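Local atomic coordinates of VirX1 (Cyanophage Syn10, PDB entry 6QGM), a protein that iodinates diverse substrates as a viral halogenase of the tryptophan halogenase family, a group of flavin-dependent enzymes. Residues B[76-81]-B[91-96]; B[128-133]-B[462-467]; B[142-147]-B[267-272]. One frame throughout, in Å; residues are numbered along the deposited sequence.

Contact 1 (B[76-81]-B[91-96])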
loop_
_atom_site.group_PDB
_atom_site.type_symbol
_atom_site.label_atom_id
_atom_site.label_comp_id
_atom_site.label_asym_id
_atom_site.label_seq_id
_atom_site.Cartn_x
_atom_site.Cartn_y
_atom_site.Cartn_z
ATOM N N LYS B 76 -33.626 12.943 6.602
ATOM C CA LYS B 76 -33.167 11.964 5.584
ATOM C C LYS B 76 -32.386 10.832 6.270
ATOM O O LYS B 76 -31.321 11.115 6.860
ATOM C CB LYS B 76 -32.296 12.689 4.567
ATOM C CG LYS B 76 -31.818 11.825 3.413
ATOM C CD LYS B 76 -30.555 12.361 2.788
ATOM C CE LYS B 76 -29.917 11.373 1.852
ATOM N NZ LYS B 76 -28.607 11.878 1.398
ATOM N N ASN B 77 -32.882 9.600 6.157
ATOM C CA ASN B 77 -32.329 8.416 6.862
ATOM C C ASN B 77 -31.633 7.470 5.872
ATOM O O ASN B 77 -30.904 6.578 6.342
ATOM C CB ASN B 77 -33.437 7.710 7.647
ATOM C CG ASN B 77 -33.866 8.500 8.862
ATOM O OD1 ASN B 77 -34.524 9.530 8.727
ATOM N ND2 ASN B 77 -33.470 8.047 10.043
ATOM N N SER B 78 -31.820 7.659 4.567
ATOM C CA SER B 78 -31.353 6.731 3.515
ATOM C C SER B 78 -31.369 7.416 2.145
ATOM O O SER B 78 -32.172 8.350 1.948
ATOM C CB SER B 78 -32.209 5.482 3.506
ATOM O OG SER B 78 -31.690 4.521 2.595
ATOM N N ILE B 79 -30.503 6.959 1.234
ATOM C CA ILE B 79 -30.660 7.153 -0.238
ATOM C C ILE B 79 -31.341 5.900 -0.783
ATOM O O ILE B 79 -30.827 4.792 -0.558
ATOM C CB ILE B 79 -29.325 7.401 -0.957
ATOM C CG1 ILE B 79 -28.492 8.484 -0.271
ATOM C CG2 ILE B 79 -29.580 7.747 -2.411
ATOM C CD1 ILE B 79 -27.144 8.715 -0.917
ATOM N N ARG B 80 -32.449 6.082 -1.490
ATOM C CA ARG B 80 -33.232 4.990 -2.114
ATOM C C ARG B 80 -32.910 4.961 -3.611
ATOM O O ARG B 80 -32.877 6.033 -4.228
ATOM C CB ARG B 80 -34.717 5.227 -1.844
ATOM C CG ARG B 80 -35.642 4.350 -2.663
ATOM C CD ARG B 80 -37.057 4.456 -2.157
ATOM N NE ARG B 80 -37.102 3.983 -0.784
ATOM C CZ ARG B 80 -37.997 4.343 0.122
ATOM N NH1 ARG B 80 -38.959 5.184 -0.187
ATOM N NH2 ARG B 80 -37.928 3.853 1.346
ATOM N N PHE B 81 -32.678 3.772 -4.166
ATOM C CA PHE B 81 -32.393 3.546 -5.607
ATOM C C PHE B 81 -33.535 2.731 -6.211
ATOM O O PHE B 81 -33.574 1.493 -6.057
ATOM C CB PHE B 81 -31.026 2.880 -5.781
ATOM C CG PHE B 81 -29.886 3.733 -5.278
ATOM C CD1 PHE B 81 -29.417 4.807 -6.023
ATOM C CD2 PHE B 81 -29.300 3.486 -4.042
ATOM C CE1 PHE B 81 -28.378 5.598 -5.550
ATOM C CE2 PHE B 81 -28.255 4.273 -3.575
ATOM C CZ PHE B 81 -27.799 5.330 -4.326
ATOM N N VAL B 91 -36.237 -1.682 -5.930
ATOM C CA VAL B 91 -35.739 -0.663 -4.964
ATOM C C VAL B 91 -34.687 -1.298 -4.055
ATOM O O VAL B 91 -34.831 -2.458 -3.693
ATOM C CB VAL B 91 -36.900 -0.081 -4.140
ATOM C CG1 VAL B 91 -36.418 1.030 -3.226
ATOM C CG2 VAL B 91 -38.031 0.404 -5.023
ATOM N N PHE B 92 -33.663 -0.533 -3.710
ATOM C CA PHE B 92 -32.704 -0.879 -2.643
ATOM C C PHE B 92 -32.264 0.412 -1.961
ATOM O O PHE B 92 -32.416 1.490 -2.555
ATOM C CB PHE B 92 -31.570 -1.739 -3.193
ATOM C CG PHE B 92 -30.680 -1.107 -4.229
ATOM C CD1 PHE B 92 -29.533 -0.417 -3.860
ATOM C CD2 PHE B 92 -30.932 -1.277 -5.577
ATOM C CE1 PHE B 92 -28.683 0.126 -4.816
ATOM C CE2 PHE B 92 -30.083 -0.732 -6.530
ATOM C CZ PHE B 92 -28.970 -0.022 -6.148
ATOM N N GLU B 93 -31.786 0.295 -0.722
ATOM C CA GLU B 93 -31.393 1.462 0.096
ATOM C C GLU B 93 -29.881 1.427 0.323
ATOM O O GLU B 93 -29.281 0.323 0.331
ATOM C CB GLU B 93 -32.156 1.454 1.414
ATOM C CG GLU B 93 -33.647 1.194 1.263
ATOM C CD GLU B 93 -34.558 2.404 1.115
ATOM O OE1 GLU B 93 -34.081 3.560 1.308
ATOM O OE2 GLU B 93 -35.760 2.186 0.812
ATOM N N TYR B 94 -29.303 2.620 0.437
ATOM C CA TYR B 94 -28.048 2.908 1.175
ATOM C C TYR B 94 -28.454 3.727 2.393
ATOM O O TYR B 94 -28.535 4.948 2.313
ATOM C CB TYR B 94 -27.039 3.635 0.280
ATOM C CG TYR B 94 -25.703 3.916 0.912
ATOM C CD1 TYR B 94 -25.281 3.199 2.022
ATOM C CD2 TYR B 94 -24.850 4.891 0.409
ATOM C CE1 TYR B 94 -24.043 3.432 2.603
ATOM C CE2 TYR B 94 -23.608 5.130 0.974
ATOM C CZ TYR B 94 -23.209 4.404 2.082
ATOM O OH TYR B 94 -21.996 4.605 2.671
ATOM N N PRO B 95 -28.784 3.069 3.534
ATOM C CA PRO B 95 -29.183 3.768 4.759
ATOM C C PRO B 95 -27.956 4.337 5.472
ATOM O O PRO B 95 -26.902 3.787 5.279
ATOM C CB PRO B 95 -29.825 2.654 5.583
ATOM C CG PRO B 95 -29.023 1.444 5.203
ATOM C CD PRO B 95 -28.760 1.611 3.723
ATOM N N PHE B 96 -28.107 5.396 6.270
ATOM C CA PHE B 96 -27.002 6.016 7.050
ATOM C C PHE B 96 -26.688 5.135 8.265
ATOM O O PHE B 96 -27.592 4.555 8.899
ATOM C CB PHE B 96 -27.365 7.434 7.471
ATOM C CG PHE B 96 -27.235 8.437 6.361
ATOM C CD1 PHE B 96 -26.002 8.692 5.782
ATOM C CD2 PHE B 96 -28.341 9.127 5.895
ATOM C CE1 PHE B 96 -25.871 9.622 4.756
ATOM C CE2 PHE B 96 -28.212 10.057 4.865
ATOM C CZ PHE B 96 -26.978 10.294 4.281
#
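Strands 78-81 and 91-95 form an antiparallel beta hairpin at one margin of the halogenase's seven-stranded mixed sheet, with 91-95 as the outermost strand. Arg80 and Glu93 face each other as a non-hydrogen-bonded pair, and their side chains run side by side in the same direction. Glu93 bends at chi2 towards Ser78 and Arg80, and its carboxylate stands almost perpendicular to the guanidinium, at 85°. Arg80 grips it side-on: NE and NH2 both reach Glu93 OE2, each at 2.8 Å, and OE2 lies in the guanidinium plane. The other carboxylate oxygen, OE1, takes the hydroxyl of Ser78 on its anti lone pair. Val91 CG1 packs on Arg80 CG and CD, and helix 137-143 covers this side.

Phe81, Phe92 and Tyr94 lie on the other face of the sheet. Phe92 takes the crowded rotamer (chi1 64°), which carries its ring beneath Phe81, whose CB sits over the face 3.7 Å from the Phe92 ring centroid. The two rings are near parallel, at 30°, but slid apart, with centroids separated by 5.2 Å. Where the hairpin leaves the strand pairing, Phe96 N donates an almost straight hydrogen bond to Asn77 O, at 3.0 Å.

Contact 2 (B[128-133]-B[462-467]); sequences ETFARF and ISFIIA
Thr129 OG1 is the best-held polar atom here: two hydrogen bonds grip it, one with Pro126 O and one with Trp114 NE1, both from outside the two segments. Thr129 belongs to the weakly bonded helix about 129-133; across to helix 462-467 no hydrogen bond is made and the meeting is wholly apolar.

Phe130 carries it. Its CG lies anti to the backbone N (chi1 173°), which sends the ring across to the other helix. There its edge, led by CE2, comes down on one face of Phe464 near the rim, with Phe130 CE2 3.7 Å from Phe464 CD1. The planes stand at 66° and the centroids are 5.3 Å apart, a T-shaped stack. Ala467, one turn further along its helix, sets its CB 3.7 Å from Phe130 CG, and Ser463 CB reaches the tip of the same ring, 4.0 Å from Phe130 CZ. Phe130 thus rests against three residues of one helical side, at positions i, i+1 and i+4. Ala131 meets Phe464 at the ring edge, its CA 4.0 Å from Phe464 CE1. Further out, Trp114 makes an edge-to-face contact with Phe130.

The axes of the two short segments come within 9.8 Å of each other, at 148° between their directions: a buried, roughly antiparallel helix pair in which helices 129-134 and 462-468, far apart in sequence, meet beside Tyr94 of the sheet-edge strand 91-95.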
loop_
_atom_site.group_PDB
_atom_site.type_symbol
_atom_site.label_atom_id
_atom_site.label_comp_id
_atom_site.label_asym_id
_atom_site.label_seq_id
_atom_site.Cartn_x
_atom_site.Cartn_y
_atom_site.Cartn_z
ATOM N N GLU B 128 -32.912 -6.585 -1.655
ATOM C CA GLU B 128 -33.366 -5.493 -0.762
ATOM C C GLU B 128 -33.208 -5.894 0.710
ATOM O O GLU B 128 -33.382 -5.004 1.562
ATOM C CB GLU B 128 -34.817 -5.085 -1.036
ATOM C CG GLU B 128 -35.832 -6.202 -0.896
ATOM C CD GLU B 128 -36.150 -6.946 -2.198
ATOM O OE1 GLU B 128 -35.280 -6.942 -3.120
ATOM O OE2 GLU B 128 -37.265 -7.558 -2.287
ATOM N N THR B 129 -32.899 -7.161 1.015
ATOM C CA THR B 129 -32.814 -7.671 2.410
ATOM C C THR B 129 -31.420 -7.439 3.006
ATOM O O THR B 129 -31.327 -7.496 4.268
ATOM C CB THR B 129 -33.201 -9.148 2.552
ATOM O OG1 THR B 129 -32.283 -9.943 1.797
ATOM C CG2 THR B 129 -34.641 -9.395 2.140
ATOM N N PHE B 130 -30.381 -7.202 2.192
ATOM C CA PHE B 130 -29.011 -6.944 2.713
ATOM C C PHE B 130 -29.062 -5.755 3.677
ATOM O O PHE B 130 -28.537 -5.875 4.823
ATOM C CB PHE B 130 -27.973 -6.685 1.622
ATOM C CG PHE B 130 -26.641 -6.253 2.187
ATOM C CD1 PHE B 130 -25.796 -7.173 2.785
ATOM C CD2 PHE B 130 -26.261 -4.912 2.175
ATOM C CE1 PHE B 130 -24.589 -6.765 3.330
ATOM C CE2 PHE B 130 -25.044 -4.510 2.701
ATOM C CZ PHE B 130 -24.214 -5.438 3.287
ATOM N N ALA B 131 -29.670 -4.638 3.248
ATOM C CA ALA B 131 -29.702 -3.386 4.037
ATOM C C ALA B 131 -30.437 -3.648 5.368
ATOM O O ALA B 131 -29.925 -3.248 6.428
ATOM C CB ALA B 131 -30.350 -2.291 3.226
ATOM N N ARG B 132 -31.593 -4.318 5.303
ATOM C CA ARG B 132 -32.410 -4.688 6.479
ATOM C C ARG B 132 -31.567 -5.534 7.419
ATOM O O ARG B 132 -31.694 -5.363 8.629
ATOM C CB ARG B 132 -33.634 -5.499 6.067
ATOM C CG ARG B 132 -34.409 -4.906 4.907
ATOM C CD ARG B 132 -35.886 -4.985 5.170
ATOM N NE ARG B 132 -36.623 -4.667 3.958
ATOM C CZ ARG B 132 -37.168 -5.554 3.143
ATOM N NH1 ARG B 132 -37.095 -6.852 3.403
ATOM N NH2 ARG B 132 -37.813 -5.131 2.072
ATOM N N PHE B 133 -30.754 -6.430 6.860
ATOM C CA PHE B 133 -29.999 -7.451 7.614
ATOM C C PHE B 133 -28.775 -6.820 8.279
ATOM O O PHE B 133 -28.214 -7.475 9.143
ATOM C CB PHE B 133 -29.596 -8.608 6.701
ATOM C CG PHE B 133 -28.949 -9.778 7.403
ATOM C CD1 PHE B 133 -29.719 -10.755 8.018
ATOM C CD2 PHE B 133 -27.571 -9.901 7.456
ATOM C CE1 PHE B 133 -29.117 -11.826 8.670
ATOM C CE2 PHE B 133 -26.980 -10.979 8.098
ATOM C CZ PHE B 133 -27.747 -11.941 8.706
ATOM N N ILE B 462 -19.960 0.592 -0.760
ATOM C CA ILE B 462 -19.917 -0.304 -1.949
ATOM C C ILE B 462 -20.812 -1.520 -1.679
ATOM O O ILE B 462 -21.533 -1.942 -2.616
ATOM C CB ILE B 462 -18.467 -0.702 -2.292
ATOM C CG1 ILE B 462 -17.742 0.459 -2.986
ATOM C CG2 ILE B 462 -18.439 -1.965 -3.153
ATOM C CD1 ILE B 462 -16.237 0.333 -2.982
ATOM N N SER B 463 -20.766 -2.064 -0.465
ATOM C CA SER B 463 -21.506 -3.294 -0.101
ATOM C C SER B 463 -23.004 -3.109 -0.392
ATOM O O SER B 463 -23.588 -4.018 -1.001
ATOM C CB SER B 463 -21.237 -3.694 1.322
ATOM O OG SER B 463 -19.963 -4.292 1.423
ATOM N N PHE B 464 -23.595 -1.966 -0.033
ATOM C CA PHE B 464 -25.048 -1.724 -0.217
ATOM C C PHE B 464 -25.394 -1.646 -1.713
ATOM O O PHE B 464 -26.468 -2.104 -2.115
ATOM C CB PHE B 464 -25.481 -0.437 0.482
ATOM C CG PHE B 464 -25.414 -0.498 1.984
ATOM C CD1 PHE B 464 -26.435 -1.071 2.725
ATOM C CD2 PHE B 464 -24.304 -0.002 2.647
ATOM C CE1 PHE B 464 -26.354 -1.137 4.106
ATOM C CE2 PHE B 464 -24.223 -0.063 4.029
ATOM C CZ PHE B 464 -25.239 -0.652 4.752
ATOM N N ILE B 465 -24.500 -1.078 -2.512
ATOM C CA ILE B 465 -24.701 -0.815 -3.968
ATOM C C ILE B 465 -24.615 -2.136 -4.754
ATOM O O ILE B 465 -25.575 -2.430 -5.493
ATOM C CB ILE B 465 -23.686 0.231 -4.468
ATOM C CG1 ILE B 465 -23.795 1.550 -3.698
ATOM C CG2 ILE B 465 -23.842 0.457 -5.969
ATOM C CD1 ILE B 465 -25.199 2.100 -3.581
ATOM N N ILE B 466 -23.538 -2.907 -4.600
ATOM C CA ILE B 466 -23.365 -4.201 -5.332
ATOM C C ILE B 466 -24.354 -5.259 -4.806
ATOM O O ILE B 466 -24.806 -6.091 -5.621
ATOM C CB ILE B 466 -21.898 -4.689 -5.328
ATOM C CG1 ILE B 466 -21.392 -5.047 -3.931
ATOM C CG2 ILE B 466 -20.995 -3.673 -6.012
ATOM C CD1 ILE B 466 -19.985 -5.581 -3.912
ATOM N N ALA B 467 -24.717 -5.213 -3.522
ATOM C CA ALA B 467 -25.807 -6.039 -2.936
ATOM C C ALA B 467 -27.120 -5.752 -3.672
ATOM O O ALA B 467 -27.770 -6.729 -4.123
ATOM C CB ALA B 467 -25.960 -5.784 -1.455
#

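Contact 3 (B[142-147]-B[267-272])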
loop_
_atom_site.group_PDB
_atom_site.type_symbol
_atom_site.label_atom_id
_atom_site.label_comp_id
_atom_site.label_asym_id
_atom_site.label_seq_id
_atom_site.Cartn_x
_atom_site.Cartn_y
_atom_site.Cartn_z
ATOM N N GLU B 142 -37.825 2.762 5.239
ATOM C CA GLU B 142 -38.770 1.910 4.466
ATOM C C GLU B 142 -40.214 2.218 4.867
ATOM O O GLU B 142 -41.043 2.274 3.957
ATOM C CB GLU B 142 -38.446 0.423 4.631
ATOM C CG GLU B 142 -37.324 -0.018 3.718
ATOM C CD GLU B 142 -37.163 -1.511 3.500
ATOM O OE1 GLU B 142 -38.128 -2.247 3.727
ATOM O OE2 GLU B 142 -36.067 -1.933 3.067
ATOM N N HIS B 143 -40.504 2.420 6.154
ATOM C CA HIS B 143 -41.886 2.674 6.654
ATOM C C HIS B 143 -42.097 4.167 6.941
ATOM O O HIS B 143 -43.143 4.501 7.509
ATOM C CB HIS B 143 -42.168 1.765 7.854
ATOM C CG HIS B 143 -42.090 0.327 7.486
ATOM N ND1 HIS B 143 -40.904 -0.359 7.448
ATOM C CD2 HIS B 143 -43.035 -0.542 7.107
ATOM C CE1 HIS B 143 -41.118 -1.600 7.076
ATOM N NE2 HIS B 143 -42.425 -1.749 6.891
ATOM N N ASN B 144 -41.149 5.027 6.546
ATOM C CA ASN B 144 -41.281 6.509 6.607
ATOM C C ASN B 144 -41.587 6.927 8.056
ATOM O O ASN B 144 -42.509 7.740 8.282
ATOM C CB ASN B 144 -42.358 6.988 5.626
ATOM C CG ASN B 144 -42.314 8.476 5.387
ATOM O OD1 ASN B 144 -41.237 9.054 5.205
ATOM N ND2 ASN B 144 -43.487 9.091 5.394
ATOM N N ARG B 145 -40.824 6.396 9.011
ATOM C CA ARG B 145 -40.979 6.666 10.459
ATOM C C ARG B 145 -39.701 7.316 10.977
ATOM O O ARG B 145 -38.671 7.218 10.299
ATOM C CB ARG B 145 -41.295 5.378 11.224
ATOM C CG ARG B 145 -42.396 4.544 10.595
ATOM C CD ARG B 145 -43.679 5.324 10.389
ATOM N NE ARG B 145 -44.740 4.439 9.950
ATOM C CZ ARG B 145 -45.729 4.015 10.721
ATOM N NH1 ARG B 145 -45.852 4.418 11.974
ATOM N NH2 ARG B 145 -46.631 3.188 10.231
ATOM N N LEU B 146 -39.776 7.912 12.165
ATOM C CA LEU B 146 -38.610 8.539 12.826
ATOM C C LEU B 146 -38.774 8.462 14.346
ATOM O O LEU B 146 -39.926 8.438 14.836
ATOM C CB LEU B 146 -38.495 9.977 12.318
ATOM C CG LEU B 146 -37.099 10.590 12.317
ATOM C CD1 LEU B 146 -36.052 9.639 11.776
ATOM C CD2 LEU B 146 -37.091 11.870 11.497
ATOM N N THR B 147 -37.650 8.393 15.059
ATOM C CA THR B 147 -37.577 8.288 16.538
ATOM C C THR B 147 -36.196 8.775 16.973
ATOM O O THR B 147 -35.246 8.619 16.156
ATOM C CB THR B 147 -37.835 6.857 17.013
ATOM O OG1 THR B 147 -37.443 6.765 18.381
ATOM C CG2 THR B 147 -37.053 5.837 16.229
ATOM N N MET B 267 -43.944 13.061 1.852
ATOM C CA MET B 267 -42.752 13.714 2.451
ATOM C C MET B 267 -41.854 12.644 3.065
ATOM O O MET B 267 -41.865 12.461 4.297
ATOM C CB MET B 267 -43.152 14.738 3.515
ATOM C CG MET B 267 -42.010 15.609 3.938
ATOM S SD MET B 267 -42.496 16.685 5.289
ATOM C CE MET B 267 -43.934 17.476 4.564
ATOM N N HIS B 268 -41.082 11.969 2.214
ATOM C CA HIS B 268 -40.295 10.771 2.587
ATOM C C HIS B 268 -39.033 11.159 3.358
ATOM O O HIS B 268 -38.375 12.164 3.028
ATOM C CB HIS B 268 -40.023 9.901 1.357
ATOM C CG HIS B 268 -41.258 9.213 0.878
ATOM N ND1 HIS B 268 -41.401 8.762 -0.398
ATOM C CD2 HIS B 268 -42.422 8.933 1.503
ATOM C CE1 HIS B 268 -42.589 8.221 -0.543
ATOM N NE2 HIS B 268 -43.231 8.313 0.606
ATOM N N ASN B 269 -38.826 10.387 4.422
ATOM C CA ASN B 269 -37.564 10.023 5.111
ATOM C C ASN B 269 -36.319 9.856 4.208
ATOM O O ASN B 269 -35.260 9.564 4.784
ATOM C CB ASN B 269 -37.823 8.665 5.759
ATOM C CG ASN B 269 -37.393 8.609 7.198
ATOM O OD1 ASN B 269 -36.774 9.544 7.698
ATOM N ND2 ASN B 269 -37.740 7.520 7.860
ATOM N N VAL B 270 -36.419 9.910 2.867
ATOM C CA VAL B 270 -35.301 9.509 1.955
ATOM C C VAL B 270 -35.194 10.425 0.724
ATOM O O VAL B 270 -36.207 11.005 0.311
ATOM C CB VAL B 270 -35.433 8.042 1.498
ATOM C CG1 VAL B 270 -35.610 7.088 2.670
ATOM C CG2 VAL B 270 -36.546 7.859 0.478
ATOM N N THR B 271 -33.982 10.516 0.162
ATOM C CA THR B 271 -33.711 10.979 -1.221
ATOM C C THR B 271 -33.851 9.768 -2.154
ATOM O O THR B 271 -33.051 8.833 -2.013
ATOM C CB THR B 271 -32.332 11.642 -1.354
ATOM O OG1 THR B 271 -32.149 12.649 -0.363
ATOM C CG2 THR B 271 -32.137 12.300 -2.695
ATOM N N ASP B 272 -34.863 9.764 -3.025
ATOM C CA ASP B 272 -35.063 8.712 -4.058
ATOM C C ASP B 272 -34.291 9.111 -5.314
ATOM O O ASP B 272 -34.344 10.287 -5.717
ATOM C CB ASP B 272 -36.532 8.463 -4.409
ATOM C CG ASP B 272 -36.757 7.306 -5.374
ATOM O OD1 ASP B 272 -36.066 6.287 -5.244
ATOM O OD2 ASP B 272 -37.638 7.433 -6.242
#
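The Asn144 amide and the His268 ring stand 80° apart, and Asn144 OD1 comes to the edge of the imidazole, near its plane, 3.9 Å from His268 CD2. The guanidinium of Arg145 has His143 O at its edge, in plane, through a weak bond from NE; its NH1 is held more firmly by the carbonyls of Lys513 and Leu515.

What joins the segments is a pair of asparagines. Asn144 has CG anti to its backbone N (chi1 -166°), so the amide reaches across and Asn144 OD1 accepts Asn269 N at 2.9 Å. The bond is close to straight, with 167° at the hydrogen, and the donor sits nearly along the C=O axis. His268 CA lies close by, 3.3 Å from the same Asn144 OD1. Asn269 reaches back with its own side chain, ND2 lying 2.6 Å from Arg145 O in a weak, bent bond; Leu140 O gives ND2 a second weak acceptor. Leu146 lies alongside this side chain.

Asn144, the first residue beyond the helical turn, has positive phi with two bonds back into the last turn of helix 137-143. The contact therefore docks a Schellman motif, through a side-chain amide, onto the loop that leads from helix 263-266 into strand 270-275 of the halogenase's seven-stranded mixed sheet.

Overall arrangement
All three contacts gather around one margin of the seven-stranded mixed sheet. The hairpin of contact 1 pairs with strand 270-275 of contact 3, through Arg80 N to Thr271 O, and their centres lie about 9 Å apart. Contact 2, its centre about 10 Å from that of contact 1, packs helices on the hairpin, Phe464 meeting Tyr94 and Pro95. Contacts 2 and 3, with centres about 18 Å apart, are linked by the salt bridge from Arg132 to Glu142, which joins the successive helices 129-134 and 137-143. Along the chain the hairpin comes first; both segments of contact 3 then fall between those of contact 2. Helix 462-468, far away in sequence, thus packs beside helix 129-134 at the sheet edge formed by the hairpin.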